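Long-range contacts in putative nucleoprotein (Infectious salmon anemia virus, PDB 4EWC), which encapsidates the negative-strand viral RNA, shielding it from nucleases, in the ribonucleoprotein that serves as template for transcription and replication: residues I165-N176 and V213-E223; M181-E189 and V224-R234. All blocks are in the same frame, centred on the assembly; numbering follows the deposited sequence.

Contact 1 (I165-N176 and V213-E223)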
loop_
_atom_site.group_PDB
_atom_site.type_symbol
_atom_site.label_atom_id
_atom_site.label_comp_id
_atom_site.label_asym_id
_atom_site.label_seq_id
_atom_site.Cartn_x
_atom_site.Cartn_y
_atom_site.Cartn_z
ATOM N N ILE A 165 -24.585 30.047 20.879
ATOM C CA ILE A 165 -25.200 28.732 20.930
ATOM C C ILE A 165 -24.276 27.705 21.563
ATOM O O ILE A 165 -24.727 26.792 22.245
ATOM C CB ILE A 165 -25.542 28.276 19.496
ATOM C CG1 ILE A 165 -26.607 29.185 18.900
ATOM C CG2 ILE A 165 -26.040 26.858 19.489
ATOM C CD1 ILE A 165 -27.887 29.227 19.735
ATOM N N LEU A 166 -22.984 27.867 21.310
ATOM C CA LEU A 166 -21.990 26.884 21.673
ATOM C C LEU A 166 -20.945 27.513 22.536
ATOM O O LEU A 166 -20.745 28.711 22.514
ATOM C CB LEU A 166 -21.266 26.332 20.441
ATOM C CG LEU A 166 -22.022 25.639 19.307
ATOM C CD1 LEU A 166 -21.012 24.965 18.386
ATOM C CD2 LEU A 166 -23.037 24.650 19.851
ATOM N N SER A 167 -20.258 26.670 23.289
ATOM C CA SER A 167 -19.128 27.104 24.074
ATOM C C SER A 167 -17.941 27.197 23.150
ATOM O O SER A 167 -18.025 26.907 21.955
ATOM C CB SER A 167 -18.813 26.084 25.155
ATOM O OG SER A 167 -18.143 24.964 24.595
ATOM N N GLU A 168 -16.822 27.571 23.741
ATOM C CA GLU A 168 -15.565 27.675 23.039
ATOM C C GLU A 168 -15.020 26.285 22.724
ATOM O O GLU A 168 -14.609 26.003 21.596
ATOM C CB GLU A 168 -14.576 28.438 23.925
ATOM C CG GLU A 168 -13.135 28.356 23.481
ATOM C CD GLU A 168 -12.818 29.317 22.363
ATOM O OE1 GLU A 168 -13.758 29.804 21.698
ATOM O OE2 GLU A 168 -11.619 29.596 22.153
ATOM N N GLY A 169 -15.013 25.424 23.736
ATOM C CA GLY A 169 -14.452 24.098 23.598
ATOM C C GLY A 169 -15.225 23.298 22.571
ATOM O O GLY A 169 -14.650 22.502 21.828
ATOM N N GLU A 170 -16.535 23.523 22.545
ATOM C CA GLU A 170 -17.429 22.848 21.620
ATOM C C GLU A 170 -17.075 23.144 20.153
ATOM O O GLU A 170 -17.065 22.237 19.314
ATOM C CB GLU A 170 -18.887 23.205 21.929
ATOM C CG GLU A 170 -19.387 22.513 23.183
ATOM C CD GLU A 170 -20.760 22.970 23.680
ATOM O OE1 GLU A 170 -21.151 24.138 23.455
ATOM O OE2 GLU A 170 -21.440 22.137 24.321
HETATM N N MSE A 171 -16.767 24.401 19.850
HETATM C CA MSE A 171 -16.403 24.754 18.495
HETATM C C MSE A 171 -15.049 24.166 18.080
HETATM O O MSE A 171 -14.723 24.126 16.900
HETATM C CB MSE A 171 -16.440 26.265 18.288
HETATM C CG MSE A 171 -17.804 26.770 17.864
HETATM SE SE MSE A 171 -18.139 28.755 17.922
HETATM C CE MSE A 171 -16.532 29.357 16.955
ATOM N N SER A 172 -14.255 23.706 19.039
ATOM C CA SER A 172 -12.970 23.086 18.705
ATOM C C SER A 172 -13.125 21.579 18.419
ATOM O O SER A 172 -12.171 20.895 18.031
ATOM C CB SER A 172 -11.916 23.346 19.806
ATOM O OG SER A 172 -12.271 22.722 21.020
ATOM N N ILE A 173 -14.339 21.077 18.599
ATOM C CA ILE A 173 -14.617 19.678 18.338
ATOM C C ILE A 173 -14.992 19.447 16.879
ATOM O O ILE A 173 -15.937 20.054 16.355
ATOM C CB ILE A 173 -15.719 19.146 19.253
ATOM C CG1 ILE A 173 -15.259 19.240 20.703
ATOM C CG2 ILE A 173 -16.063 17.698 18.896
ATOM C CD1 ILE A 173 -16.376 19.099 21.733
ATOM N N TRP A 174 -14.237 18.554 16.249
ATOM C CA TRP A 174 -14.365 18.236 14.827
ATOM C C TRP A 174 -15.802 18.102 14.326
ATOM O O TRP A 174 -16.213 18.811 13.406
ATOM C CB TRP A 174 -13.588 16.963 14.513
ATOM C CG TRP A 174 -13.671 16.636 13.109
ATOM C CD1 TRP A 174 -12.983 17.221 12.102
ATOM C CD2 TRP A 174 -14.524 15.654 12.510
ATOM N NE1 TRP A 174 -13.341 16.661 10.900
ATOM C CE2 TRP A 174 -14.288 15.696 11.124
ATOM C CE3 TRP A 174 -15.457 14.739 13.014
ATOM C CZ2 TRP A 174 -14.948 14.849 10.228
ATOM C CZ3 TRP A 174 -16.112 13.920 12.126
ATOM C CH2 TRP A 174 -15.847 13.976 10.744
ATOM N N GLN A 175 -16.556 17.205 14.956
ATOM C CA GLN A 175 -17.957 16.985 14.610
ATOM C C GLN A 175 -18.723 18.283 14.509
ATOM O O GLN A 175 -19.635 18.397 13.692
ATOM C CB GLN A 175 -18.666 16.085 15.638
ATOM C CG GLN A 175 -18.379 14.607 15.537
ATOM C CD GLN A 175 -17.117 14.228 16.274
ATOM O OE1 GLN A 175 -16.326 15.095 16.667
ATOM N NE2 GLN A 175 -16.922 12.926 16.482
ATOM N N ASN A 176 -18.358 19.256 15.347
ATOM C CA ASN A 176 -19.117 20.499 15.416
ATOM C C ASN A 176 -18.860 21.461 14.226
ATOM O O ASN A 176 -19.796 22.092 13.705
ATOM C CB ASN A 176 -18.941 21.166 16.777
ATOM C CG ASN A 176 -19.520 20.326 17.938
ATOM O OD1 ASN A 176 -20.559 19.690 17.810
ATOM N ND2 ASN A 176 -18.830 20.337 19.076
ATOM N N VAL A 213 -25.208 18.521 18.811
ATOM C CA VAL A 213 -23.883 19.019 19.189
ATOM C C VAL A 213 -23.167 18.089 20.169
ATOM O O VAL A 213 -23.776 17.581 21.102
ATOM C CB VAL A 213 -24.001 20.424 19.860
ATOM C CG1 VAL A 213 -22.686 20.846 20.506
ATOM C CG2 VAL A 213 -24.470 21.462 18.854
ATOM N N THR A 214 -21.872 17.880 19.967
ATOM C CA THR A 214 -21.071 17.114 20.919
ATOM C C THR A 214 -20.597 18.002 22.074
ATOM O O THR A 214 -20.063 19.082 21.828
ATOM C CB THR A 214 -19.875 16.437 20.224
ATOM O OG1 THR A 214 -20.368 15.395 19.363
ATOM C CG2 THR A 214 -18.926 15.845 21.256
ATOM N N ALA A 215 -20.784 17.549 23.318
ATOM C CA ALA A 215 -20.569 18.395 24.503
ATOM C C ALA A 215 -19.325 18.033 25.304
ATOM O O ALA A 215 -18.235 18.552 25.062
ATOM C CB ALA A 215 -21.805 18.371 25.412
ATOM N N ASN A 216 -19.528 17.182 26.309
ATOM C CA ASN A 216 -18.450 16.615 27.133
ATOM C C ASN A 216 -18.436 15.110 26.902
ATOM O O ASN A 216 -18.445 14.332 27.845
ATOM C CB ASN A 216 -18.696 16.884 28.615
ATOM N N GLY A 217 -18.441 14.714 25.635
ATOM C CA GLY A 217 -18.521 13.322 25.247
ATOM C C GLY A 217 -19.969 13.033 24.938
ATOM O O GLY A 217 -20.299 12.113 24.185
ATOM N N LYS A 218 -20.842 13.846 25.521
ATOM C CA LYS A 218 -22.278 13.634 25.402
ATOM C C LYS A 218 -22.867 14.524 24.317
ATOM O O LYS A 218 -22.336 15.583 24.019
ATOM C CB LYS A 218 -22.969 13.868 26.758
ATOM N N VAL A 219 -23.963 14.090 23.717
ATOM C CA VAL A 219 -24.595 14.859 22.644
ATOM C C VAL A 219 -25.781 15.706 23.126
ATOM O O VAL A 219 -26.721 15.197 23.714
ATOM C CB VAL A 219 -25.113 13.914 21.520
ATOM C CG1 VAL A 219 -25.974 14.677 20.552
ATOM C CG2 VAL A 219 -23.962 13.193 20.816
ATOM N N LYS A 220 -25.742 17.002 22.849
ATOM C CA LYS A 220 -26.876 17.886 23.142
ATOM C C LYS A 220 -27.559 18.403 21.867
ATOM O O LYS A 220 -26.934 18.541 20.811
ATOM C CB LYS A 220 -26.440 19.077 24.016
ATOM N N GLN A 221 -28.849 18.689 21.970
ATOM C CA GLN A 221 -29.551 19.314 20.866
ATOM C C GLN A 221 -29.832 20.785 21.126
ATOM O O GLN A 221 -30.707 21.137 21.921
ATOM C CB GLN A 221 -30.852 18.595 20.593
ATOM C CG GLN A 221 -30.691 17.119 20.358
ATOM C CD GLN A 221 -31.906 16.533 19.689
ATOM O OE1 GLN A 221 -33.039 16.853 20.054
ATOM N NE2 GLN A 221 -31.685 15.685 18.682
ATOM N N VAL A 222 -29.097 21.640 20.433
ATOM C CA VAL A 222 -29.312 23.078 20.504
ATOM C C VAL A 222 -30.212 23.531 19.367
ATOM O O VAL A 222 -30.443 22.791 18.412
ATOM C CB VAL A 222 -27.991 23.852 20.376
ATOM C CG1 VAL A 222 -27.025 23.421 21.460
ATOM C CG2 VAL A 222 -27.393 23.629 19.003
ATOM N N GLU A 223 -30.708 24.757 19.474
ATOM C CA GLU A 223 -31.624 25.296 18.487
ATOM C C GLU A 223 -30.969 26.397 17.689
ATOM O O GLU A 223 -30.355 27.312 18.247
ATOM C CB GLU A 223 -32.883 25.825 19.161
ATOM C CG GLU A 223 -33.701 24.746 19.828
ATOM C CD GLU A 223 -34.902 25.296 20.557
ATOM O OE1 GLU A 223 -35.162 26.516 20.443
ATOM O OE2 GLU A 223 -35.581 24.505 21.250
#
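With CG held anti to its carbonyl carbon (chi1 -64°), Asn176 turns its amide against the backbone of Thr214 and bonds it twice. OD1 accepts from Thr214 N at 3.1 Å, in the carbonyl plane on a lone pair, while ND2 donates to Thr214 O at 3.3 Å with an N-H...O angle of 167°. ND2 also donates to Glu170 O, 2.6 Å away, so three bonds fix the rotation of this buried amide and tie the short, weakly bonded helix 168-171 and the start of helix 174-188 to strand 209-214. The rest of the contact is mostly methyl packing. Ile173 brings its CD1 methyl to rest on the carbonyl oxygen Thr214 O at 3.7 Å. Leu166 CD2 rests against both methyls of Val213, nearer CG2 at 3.6 Å, and Ile165 CG2 meets Val222 CG2 at 3.5 Å. Glu170 lays CG beside Thr214 O; its OE1 accepts from Ser167 N, and Ser167 OG accepts from Glu170 N. Strands 209-214 and 219-224 pair antiparallel through Val213 and Lys220, and Pro481 touches Thr214. A side-chain amide thus binds both backbone polar groups of one strand residue, at the turn end of a beta-hairpin beside a capping box.

Contact 2 (M181-E189 and V224-R234). Unlike the reference sequence in segment 181-189: Met181 (reference Ile).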
loop_
_atom_site.group_PDB
_atom_site.type_symbol
_atom_site.label_atom_id
_atom_site.label_comp_id
_atom_site.label_asym_id
_atom_site.label_seq_id
_atom_site.Cartn_x
_atom_site.Cartn_y
_atom_site.Cartn_z
HETATM N N MSE A 181 -21.113 23.893 9.094
HETATM C CA MSE A 181 -21.235 24.033 7.645
HETATM C C MSE A 181 -22.537 23.426 7.089
HETATM O O MSE A 181 -23.117 23.953 6.140
HETATM C CB MSE A 181 -20.044 23.399 6.915
HETATM C CG MSE A 181 -18.739 24.111 7.034
HETATM SE SE MSE A 181 -18.835 26.037 6.610
HETATM C CE MSE A 181 -19.705 26.062 4.881
ATOM N N ARG A 182 -22.967 22.308 7.658
ATOM C CA ARG A 182 -24.151 21.622 7.162
ATOM C C ARG A 182 -25.369 22.470 7.439
ATOM O O ARG A 182 -26.256 22.602 6.593
ATOM C CB ARG A 182 -24.302 20.240 7.806
ATOM C CG ARG A 182 -23.417 19.175 7.201
ATOM C CD ARG A 182 -23.563 17.855 7.953
ATOM N NE ARG A 182 -22.471 16.921 7.655
ATOM C CZ ARG A 182 -22.453 16.081 6.615
ATOM N NH1 ARG A 182 -23.473 16.048 5.760
ATOM N NH2 ARG A 182 -21.416 15.266 6.428
ATOM N N ILE A 183 -25.407 23.048 8.634
ATOM C CA ILE A 183 -26.504 23.927 9.002
ATOM C C ILE A 183 -26.442 25.226 8.199
ATOM O O ILE A 183 -27.468 25.780 7.793
ATOM C CB ILE A 183 -26.550 24.176 10.524
ATOM C CG1 ILE A 183 -27.897 24.751 10.930
ATOM C CG2 ILE A 183 -25.433 25.065 10.986
ATOM C CD1 ILE A 183 -29.017 23.775 10.723
ATOM N N LEU A 184 -25.227 25.691 7.946
ATOM C CA LEU A 184 -25.040 26.888 7.145
ATOM C C LEU A 184 -25.591 26.663 5.751
ATOM O O LEU A 184 -26.382 27.460 5.259
ATOM C CB LEU A 184 -23.567 27.257 7.068
ATOM C CG LEU A 184 -23.184 28.414 6.140
ATOM C CD1 LEU A 184 -24.173 29.566 6.198
ATOM C CD2 LEU A 184 -21.810 28.906 6.514
ATOM N N ALA A 185 -25.159 25.572 5.125
ATOM C CA ALA A 185 -25.663 25.200 3.809
ATOM C C ALA A 185 -27.190 25.137 3.836
ATOM O O ALA A 185 -27.864 25.642 2.936
ATOM C CB ALA A 185 -25.076 23.873 3.366
ATOM N N LEU A 186 -27.729 24.536 4.887
ATOM C CA LEU A 186 -29.172 24.502 5.091
ATOM C C LEU A 186 -29.831 25.895 5.138
ATOM O O LEU A 186 -30.830 26.128 4.464
ATOM C CB LEU A 186 -29.498 23.719 6.367
ATOM C CG LEU A 186 -30.990 23.521 6.629
ATOM C CD1 LEU A 186 -31.655 22.875 5.437
ATOM C CD2 LEU A 186 -31.202 22.672 7.860
ATOM N N ALA A 187 -29.269 26.809 5.932
ATOM C CA ALA A 187 -29.808 28.166 6.052
ATOM C C ALA A 187 -29.771 28.934 4.727
ATOM O O ALA A 187 -30.727 29.607 4.343
ATOM C CB ALA A 187 -29.059 28.945 7.125
ATOM N N ASP A 188 -28.649 28.834 4.033
ATOM C CA ASP A 188 -28.484 29.506 2.751
ATOM C C ASP A 188 -29.455 28.986 1.675
ATOM O O ASP A 188 -29.655 29.630 0.662
ATOM C CB ASP A 188 -27.038 29.378 2.276
ATOM C CG ASP A 188 -26.731 30.285 1.117
ATOM O OD1 ASP A 188 -27.167 31.450 1.141
ATOM O OD2 ASP A 188 -26.054 29.837 0.167
ATOM N N GLU A 189 -30.066 27.825 1.913
ATOM C CA GLU A 189 -31.048 27.248 0.979
ATOM C C GLU A 189 -32.491 27.643 1.319
ATOM O O GLU A 189 -32.781 28.802 1.648
ATOM C CB GLU A 189 -30.911 25.714 0.930
ATOM N N VAL A 224 -31.101 26.305 16.374
ATOM C CA VAL A 224 -30.551 27.314 15.486
ATOM C C VAL A 224 -31.656 28.002 14.713
ATOM O O VAL A 224 -32.509 27.351 14.129
ATOM C CB VAL A 224 -29.541 26.713 14.498
ATOM C CG1 VAL A 224 -29.063 27.768 13.554
ATOM C CG2 VAL A 224 -28.380 26.113 15.254
ATOM N N ASN A 225 -31.645 29.327 14.730
ATOM C CA ASN A 225 -32.581 30.093 13.930
ATOM C C ASN A 225 -31.978 30.359 12.547
ATOM O O ASN A 225 -31.061 31.171 12.399
ATOM C CB ASN A 225 -32.939 31.386 14.642
ATOM C CG ASN A 225 -33.869 32.287 13.825
ATOM O OD1 ASN A 225 -33.641 32.562 12.635
ATOM N ND2 ASN A 225 -34.919 32.778 14.479
ATOM N N LEU A 226 -32.519 29.685 11.535
ATOM C CA LEU A 226 -31.949 29.717 10.198
ATOM C C LEU A 226 -32.064 31.070 9.493
ATOM O O LEU A 226 -31.224 31.386 8.651
ATOM C CB LEU A 226 -32.541 28.603 9.320
ATOM C CG LEU A 226 -32.465 27.139 9.759
ATOM C CD1 LEU A 226 -33.184 26.274 8.738
ATOM C CD2 LEU A 226 -31.035 26.652 9.954
ATOM N N ASN A 227 -33.090 31.859 9.810
ATOM C CA ASN A 227 -33.178 33.225 9.265
ATOM C C ASN A 227 -32.050 34.107 9.775
ATOM O O ASN A 227 -31.437 34.852 9.012
ATOM C CB ASN A 227 -34.498 33.901 9.616
ATOM C CG ASN A 227 -35.684 33.183 9.042
ATOM O OD1 ASN A 227 -35.554 32.083 8.506
ATOM N ND2 ASN A 227 -36.858 33.791 9.163
ATOM N N ASP A 228 -31.793 34.034 11.072
ATOM C CA ASP A 228 -30.682 34.776 11.628
ATOM C C ASP A 228 -29.399 34.313 10.957
ATOM O O ASP A 228 -28.578 35.130 10.536
ATOM C CB ASP A 228 -30.588 34.602 13.150
ATOM C CG ASP A 228 -31.800 35.131 13.870
ATOM O OD1 ASP A 228 -32.607 35.846 13.241
ATOM O OD2 ASP A 228 -31.954 34.833 15.077
ATOM N N LEU A 229 -29.245 32.998 10.839
ATOM C CA LEU A 229 -28.040 32.440 10.240
ATOM C C LEU A 229 -27.870 32.857 8.782
ATOM O O LEU A 229 -26.763 33.145 8.338
ATOM C CB LEU A 229 -28.012 30.918 10.368
ATOM C CG LEU A 229 -26.693 30.344 9.830
ATOM C CD1 LEU A 229 -25.495 31.121 10.404
ATOM C CD2 LEU A 229 -26.554 28.831 10.079
ATOM N N LYS A 230 -28.972 32.883 8.044
ATOM C CA LYS A 230 -28.950 33.257 6.646
ATOM C C LYS A 230 -28.571 34.729 6.485
ATOM O O LYS A 230 -27.657 35.067 5.741
ATOM C CB LYS A 230 -30.317 32.986 6.023
ATOM C CG LYS A 230 -30.435 33.444 4.596
ATOM C CD LYS A 230 -31.856 33.361 4.122
ATOM C CE LYS A 230 -31.895 33.549 2.606
ATOM N NZ LYS A 230 -33.250 33.353 2.028
ATOM N N ALA A 231 -29.287 35.590 7.202
ATOM C CA ALA A 231 -29.052 37.035 7.192
ATOM C C ALA A 231 -27.622 37.415 7.574
ATOM O O ALA A 231 -27.024 38.303 6.958
ATOM C CB ALA A 231 -30.057 37.747 8.114
ATOM N N ALA A 232 -27.091 36.734 8.587
ATOM C CA ALA A 232 -25.738 36.957 9.064
ATOM C C ALA A 232 -24.739 36.597 7.976
ATOM O O ALA A 232 -23.793 37.343 7.692
ATOM C CB ALA A 232 -25.481 36.129 10.314
ATOM N N PHE A 233 -24.970 35.448 7.357
ATOM C CA PHE A 233 -24.178 35.004 6.222
ATOM C C PHE A 233 -24.222 36.006 5.043
ATOM O O PHE A 233 -23.181 36.482 4.595
ATOM C CB PHE A 233 -24.615 33.593 5.797
ATOM C CG PHE A 233 -23.936 33.096 4.553
ATOM C CD1 PHE A 233 -22.555 33.056 4.480
ATOM C CD2 PHE A 233 -24.683 32.648 3.460
ATOM C CE1 PHE A 233 -21.925 32.585 3.338
ATOM C CE2 PHE A 233 -24.062 32.169 2.312
ATOM C CZ PHE A 233 -22.684 32.138 2.242
ATOM N N ARG A 234 -25.420 36.334 4.561
ATOM C CA ARG A 234 -25.586 37.230 3.402
ATOM C C ARG A 234 -24.940 38.623 3.573
ATOM O O ARG A 234 -24.578 39.274 2.595
ATOM C CB ARG A 234 -27.066 37.398 3.073
ATOM C CG ARG A 234 -27.792 36.111 2.740
ATOM C CD ARG A 234 -27.284 35.515 1.449
ATOM N NE ARG A 234 -27.844 34.177 1.195
ATOM C CZ ARG A 234 -28.936 33.943 0.471
ATOM N NH1 ARG A 234 -29.602 34.953 -0.069
ATOM N NH2 ARG A 234 -29.361 32.703 0.297
#
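Two helices meet in this contact, a worked example of a nearly right-angled helix crossing with a small residue at the nearest point. The axes of helices 181-188 and 226-234 approach to 8.5 Å at a signed crossing angle of -87°, and Ala187 sits at the crossing. Its CB lies 3.6 Å from Leu226 O and rests against CB and CG of Leu229, so a single methyl is set against the first turn of the second helix. Ile183 extends this apolar patch toward the start of that helix: its CD1 meets Leu226 CD2 at 3.6 Å, and CG2 faces Leu229 CD2. On the other flank Leu184 places CD1 over one face of the Phe233 ring, a CH-pi contact 4.2 Å from the centroid and offset toward the rim.

The far end is polar. Asp188, with CG anti to the backbone N (chi1 -168°), directs its carboxylate to the edge of Phe233, where OD1 stands 3.4 Å from CE2. The same oxygen forms a salt bridge with Arg234, accepting from NE at 2.8 Å and NH2 at 2.7 Å. NE and NH2 grip the one oxygen side-on, NE nearly along its C-O axis and NH2 from above the carboxylate plane; with carboxylate and guanidinium planes 86° apart, the bridge is not the flat, paired kind. Lys230 CE lies over one face of the guanidinium, while its aliphatic chain passes Ala187 O.

Asp188 has a further partner, since OD2 hydrogen-bonds Tyr304 OH. Helix 142-162 borders the apolar side, with Phe162 against Ile183, Leu158 against Leu184 and Val154 against Phe233; helix 253-269 adds Ser257 beside Phe233, and strand 219-224 ends at Val224, the chain passing into helix 226-236 with Asn225 as N-cap, its OD1 accepting from Asp228 N.

Contact 1 and contact 2 lie on the same side of the chain's centre, their own centres about 18 Å apart. Both draw on helix 174-188, contact 1 at its beginning and contact 2 at its end. The partner elements are likewise consecutive: strand 219-224 runs straight into helix 226-236. Along the chain the order is 165-176, 181-189, 213-223, 224-234, so the segments alternate. The hairpin of strands 209-214 and 219-224 meets the start of the helix, and the following helix crosses its other end. One continuous strand-helix unit is thereby held against helix 174-188 and the residues leading into it, at both of that helix's ends, in this RNA-encapsidating protein, although residues 190-207 between the partners are not modelled.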